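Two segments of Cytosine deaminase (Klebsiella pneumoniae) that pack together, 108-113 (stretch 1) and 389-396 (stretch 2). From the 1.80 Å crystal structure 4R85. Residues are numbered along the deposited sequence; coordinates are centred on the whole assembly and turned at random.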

ATOM      1  N   ASP A 108       0.190 -19.195   1.633  1.00 19.48           N
ATOM      2  CA  ASP A 108      -1.155 -18.753   1.276  1.00 18.46           C
ATOM      3  C   ASP A 108      -1.126 -17.722   0.156  1.00 21.98           C
ATOM      4  O   ASP A 108      -2.076 -17.616  -0.618  1.00 20.53           O
ATOM      5  CB  ASP A 108      -1.895 -18.168   2.474  1.00 17.45           C
ATOM      6  CG  ASP A 108      -2.353 -19.232   3.461  1.00 27.24           C
ATOM      7  OD1 ASP A 108      -2.361 -20.437   3.101  1.00 25.49           O
ATOM      8  OD2 ASP A 108      -2.716 -18.851   4.600  1.00 23.68           O
ATOM      9  N   PHE A 109      -0.038 -16.965   0.077  1.00 18.67           N
ATOM     10  CA  PHE A 109       0.082 -15.927  -0.933  1.00 15.57           C
ATOM     11  C   PHE A 109       1.037 -16.273  -2.089  1.00 20.50           C
ATOM     12  O   PHE A 109       1.540 -15.384  -2.778  1.00 19.80           O
ATOM     13  CB  PHE A 109       0.435 -14.584  -0.286  1.00 15.31           C
ATOM     14  CG  PHE A 109      -0.723 -13.947   0.416  1.00 17.69           C
ATOM     15  CD1 PHE A 109      -1.738 -13.341  -0.312  1.00 17.01           C
ATOM     16  CD2 PHE A 109      -0.807 -13.967   1.807  1.00 19.76           C
ATOM     17  CE1 PHE A 109      -2.823 -12.753   0.332  1.00 21.70           C
ATOM     18  CE2 PHE A 109      -1.875 -13.378   2.459  1.00 20.11           C
ATOM     19  CZ  PHE A 109      -2.885 -12.764   1.720  1.00 22.81           C
ATOM     20  N   GLY A 110       1.270 -17.569  -2.300  1.00 18.47           N
ATOM     21  CA  GLY A 110       1.989 -18.035  -3.478  1.00 19.76           C
ATOM     22  C   GLY A 110       3.506 -18.021  -3.414  1.00 16.28           C
ATOM     23  O   GLY A 110       4.175 -18.204  -4.431  1.00 18.39           O
ATOM     24  N   VAL A 111       4.061 -17.810  -2.229  1.00 16.00           N
ATOM     25  CA  VAL A 111       5.512 -17.773  -2.081  1.00 17.79           C
ATOM     26  C   VAL A 111       6.078 -19.173  -1.894  1.00 18.93           C
ATOM     27  O   VAL A 111       5.661 -19.887  -0.985  1.00 20.71           O
ATOM     28  CB  VAL A 111       5.929 -16.923  -0.872  1.00 20.96           C
ATOM     29  CG1 VAL A 111       7.431 -17.017  -0.678  1.00 16.41           C
ATOM     30  CG2 VAL A 111       5.497 -15.474  -1.080  1.00 19.21           C
ATOM     31  N   GLN A 112       7.029 -19.564  -2.745  1.00 18.02           N
ATOM     32  CA  GLN A 112       7.663 -20.877  -2.611  1.00 21.26           C
ATOM     33  C   GLN A 112       9.175 -20.785  -2.382  1.00 18.19           C
ATOM     34  O   GLN A 112       9.848 -21.797  -2.192  1.00 19.35           O
ATOM     35  CB  GLN A 112       7.379 -21.742  -3.836  1.00 15.37           C
ATOM     36  CG  GLN A 112       5.919 -22.173  -3.999  1.00 20.18           C
ATOM     37  CD  GLN A 112       5.756 -23.235  -5.073  1.00 24.19           C
ATOM     38  OE1 GLN A 112       6.632 -24.083  -5.252  1.00 22.76           O
ATOM     39  NE2 GLN A 112       4.645 -23.179  -5.810  1.00 20.33           N
ATOM     40  N   HIS A 113       9.699 -19.570  -2.444  1.00 17.37           N
ATOM     41  CA  HIS A 113      11.117 -19.323  -2.229  1.00 16.77           C
ATOM     42  C   HIS A 113      11.294 -18.214  -1.201  1.00 12.98           C
ATOM     43  O   HIS A 113      10.721 -17.131  -1.328  1.00 13.73           O
ATOM     44  CB  HIS A 113      11.805 -18.969  -3.547  1.00 15.88           C
ATOM     45  CG  HIS A 113      11.764 -20.081  -4.544  1.00 19.04           C
ATOM     46  ND1 HIS A 113      12.621 -21.158  -4.488  1.00 21.28           N
ATOM     47  CD2 HIS A 113      10.942 -20.305  -5.597  1.00 18.58           C
ATOM     48  CE1 HIS A 113      12.344 -21.989  -5.477  1.00 23.01           C
ATOM     49  NE2 HIS A 113      11.327 -21.497  -6.164  1.00 21.31           N
ATOM     50  N   ARG A 389      -5.728 -12.454  -6.421  1.00 20.56           N
ATOM     51  CA  ARG A 389      -5.630 -13.609  -5.549  1.00 19.48           C
ATOM     52  C   ARG A 389      -4.905 -14.753  -6.244  1.00 18.95           C
ATOM     53  O   ARG A 389      -5.011 -14.925  -7.460  1.00 19.24           O
ATOM     54  CB  ARG A 389      -7.034 -14.045  -5.123  1.00 26.79           C
ATOM     55  CG  ARG A 389      -7.767 -12.981  -4.319  1.00 43.00           C
ATOM     56  CD  ARG A 389      -9.281 -13.074  -4.472  1.00 54.30           C
ATOM     57  NE  ARG A 389      -9.916 -13.836  -3.397  1.00 58.82           N
ATOM     58  CZ  ARG A 389     -10.295 -15.106  -3.503  1.00 54.81           C
ATOM     59  NH1 ARG A 389     -10.098 -15.764  -4.637  1.00 42.97           N
ATOM     60  NH2 ARG A 389     -10.869 -15.718  -2.474  1.00 56.08           N
ATOM     61  N   VAL A 390      -4.162 -15.529  -5.467  1.00 18.38           N
ATOM     62  CA  VAL A 390      -3.535 -16.733  -5.985  1.00 19.48           C
ATOM     63  C   VAL A 390      -4.569 -17.840  -5.932  1.00 22.99           C
ATOM     64  O   VAL A 390      -4.999 -18.252  -4.847  1.00 19.90           O
ATOM     65  CB  VAL A 390      -2.316 -17.138  -5.149  1.00 17.50           C
ATOM     66  CG1 VAL A 390      -1.814 -18.518  -5.572  1.00 17.30           C
ATOM     67  CG2 VAL A 390      -1.216 -16.076  -5.268  1.00 17.37           C
ATOM     68  N   LEU A 391      -4.978 -18.315  -7.104  1.00 18.00           N
ATOM     69  CA  LEU A 391      -6.049 -19.292  -7.184  1.00 19.43           C
ATOM     70  C   LEU A 391      -5.531 -20.719  -7.029  1.00 24.37           C
ATOM     71  O   LEU A 391      -6.221 -21.583  -6.497  1.00 25.59           O
ATOM     72  CB  LEU A 391      -6.787 -19.156  -8.515  1.00 24.76           C
ATOM     73  CG  LEU A 391      -7.558 -17.855  -8.739  1.00 25.51           C
ATOM     74  CD1 LEU A 391      -8.322 -17.952 -10.035  1.00 24.88           C
ATOM     75  CD2 LEU A 391      -8.508 -17.558  -7.576  1.00 21.88           C
ATOM     76  N   THR A 392      -4.319 -20.962  -7.517  1.00 22.33           N
ATOM     77  CA  THR A 392      -3.720 -22.286  -7.435  1.00 23.19           C
ATOM     78  C   THR A 392      -2.223 -22.142  -7.242  1.00 21.65           C
ATOM     79  O   THR A 392      -1.591 -21.307  -7.879  1.00 22.91           O
ATOM     80  CB  THR A 392      -3.977 -23.098  -8.718  1.00 28.24           C
ATOM     81  OG1 THR A 392      -5.369 -23.044  -9.055  1.00 33.83           O
ATOM     82  CG2 THR A 392      -3.568 -24.551  -8.518  1.00 29.57           C
ATOM     83  N   SER A 393      -1.664 -22.932  -6.332  1.00 19.90           N
ATOM     84  CA  SER A 393      -0.221 -23.009  -6.185  1.00 20.64           C
ATOM     85  C   SER A 393       0.181 -24.450  -6.404  1.00 21.93           C
ATOM     86  O   SER A 393      -0.335 -25.354  -5.746  1.00 20.12           O
ATOM     87  CB  SER A 393       0.228 -22.541  -4.803  1.00 20.92           C
ATOM     88  OG  SER A 393       1.644 -22.529  -4.705  1.00 20.56           O
ATOM     89  N   ILE A 394       1.093 -24.653  -7.347  1.00 20.22           N
ATOM     90  CA  ILE A 394       1.576 -25.981  -7.686  1.00 20.60           C
ATOM     91  C   ILE A 394       3.050 -26.057  -7.345  1.00 21.83           C
ATOM     92  O   ILE A 394       3.817 -25.154  -7.662  1.00 18.44           O
ATOM     93  CB  ILE A 394       1.349 -26.291  -9.179  1.00 20.03           C
ATOM     94  CG1 ILE A 394      -0.150 -26.296  -9.483  1.00 20.87           C
ATOM     95  CG2 ILE A 394       1.970 -27.635  -9.560  1.00 20.72           C
ATOM     96  CD1 ILE A 394      -0.489 -26.444 -10.966  1.00 24.95           C
ATOM     97  N   ARG A 395       3.441 -27.126  -6.669  1.00 25.81           N
ATOM     98  CA  ARG A 395       4.823 -27.279  -6.250  1.00 26.18           C
ATOM     99  C   ARG A 395       5.247 -28.720  -6.473  1.00 25.03           C
ATOM    100  O   ARG A 395       4.578 -29.640  -6.018  1.00 23.36           O
ATOM    101  CB  ARG A 395       4.971 -26.906  -4.779  1.00 26.77           C
ATOM    102  CG  ARG A 395       6.347 -27.169  -4.218  1.00 19.45           C
ATOM    103  CD  ARG A 395       6.475 -26.568  -2.842  1.00 24.00           C
ATOM    104  NE  ARG A 395       7.747 -26.907  -2.220  1.00 22.27           N
ATOM    105  CZ  ARG A 395       8.881 -26.259  -2.457  1.00 24.17           C
ATOM    106  NH1 ARG A 395       8.899 -25.251  -3.320  1.00 21.97           N
ATOM    107  NH2 ARG A 395       9.996 -26.621  -1.838  1.00 24.53           N
ATOM    108  N   HIS A 396       6.355 -28.901  -7.181  1.00 23.16           N
ATOM    109  CA  HIS A 396       6.821 -30.232  -7.574  1.00 25.02           C
ATOM    110  C   HIS A 396       5.722 -31.044  -8.276  1.00 27.43           C
ATOM    111  O   HIS A 396       5.624 -32.260  -8.108  1.00 27.63           O
ATOM    112  CB  HIS A 396       7.396 -30.981  -6.365  1.00 28.58           C
ATOM    113  CG  HIS A 396       8.494 -30.241  -5.665  1.00 33.74           C
ATOM    114  ND1 HIS A 396       8.860 -30.505  -4.362  1.00 40.33           N
ATOM    115  CD2 HIS A 396       9.309 -29.244  -6.087  1.00 32.27           C
ATOM    116  CE1 HIS A 396       9.850 -29.702  -4.012  1.00 38.84           C
ATOM    117  NE2 HIS A 396      10.141 -28.927  -5.042  1.00 34.65           N
TER

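This is a small, largely buried polar contact in which one glutamine amide, Q112, bridges two strands that lie too far apart to share backbone hydrogen bonds, with a short patch of valine-to-backbone packing at the other end. The strands 111-113 and 390-395 run in roughly the same direction, 21° apart, but their axes come no closer than 9.0 Å, so side chains must span the gap. About 305 Å² is buried in total, counting both sides, and Q112 contributes more of it than any other residue.

Q112 points its CA-to-CB bond toward the second stretch, and with chi1 in m and chi2 in t its chain reaches out to place the amide against S393, I394 and R395. Both ends of that amide are used. Q112 NE2 donates to the backbone O of I394 at 2.8 Å with an N-H...O angle of 165°, a short and nearly straight bond. Q112 NE2 also makes a weak bond to S393 OG at 3.3 Å, bent to 133°. On the other side of the amide, Q112 OE1 accepts from R395 NH1 at 3.2 Å and 163°. Glutamine suits this place because it carries a donor and an acceptor on one planar group, without charge, at the end of a chain long enough to cross between the strands.

From S393 to R395 the second strand alternates: the CA-to-CB bonds of S393 and R395 point toward the first stretch, whereas that of I394 points away, and its contact is made by its carbonyl O. V390, also directed toward, makes a separate contact. R395 is extended, with chi1, chi2 and chi3 all t, and Q112 OE1 sits at the edge of its guanidinium, near the plane, where an N-H can point at it. The guanidinium is also hydrogen-bonded elsewhere in the structure, which helps make a buried arginine tolerable. S393, chi1 in t, brings its OG within weak hydrogen-bonding distance of the amide.

At the start of the first stretch, V390 CG2 lies 3.8 Å from F109 O and 4.1 Å from G110 N, so the valine packs against backbone while the CA-to-CB bond of F109 is directed away. Glycine fits position 110 on two counts: its phi of 84° favours glycine, and an ideal CB there would sit only 3.0 Å from V390 CG2, a tight approach. The rule is close backbone against a branched side chain, then one amide used at both its NE2 and its OE1.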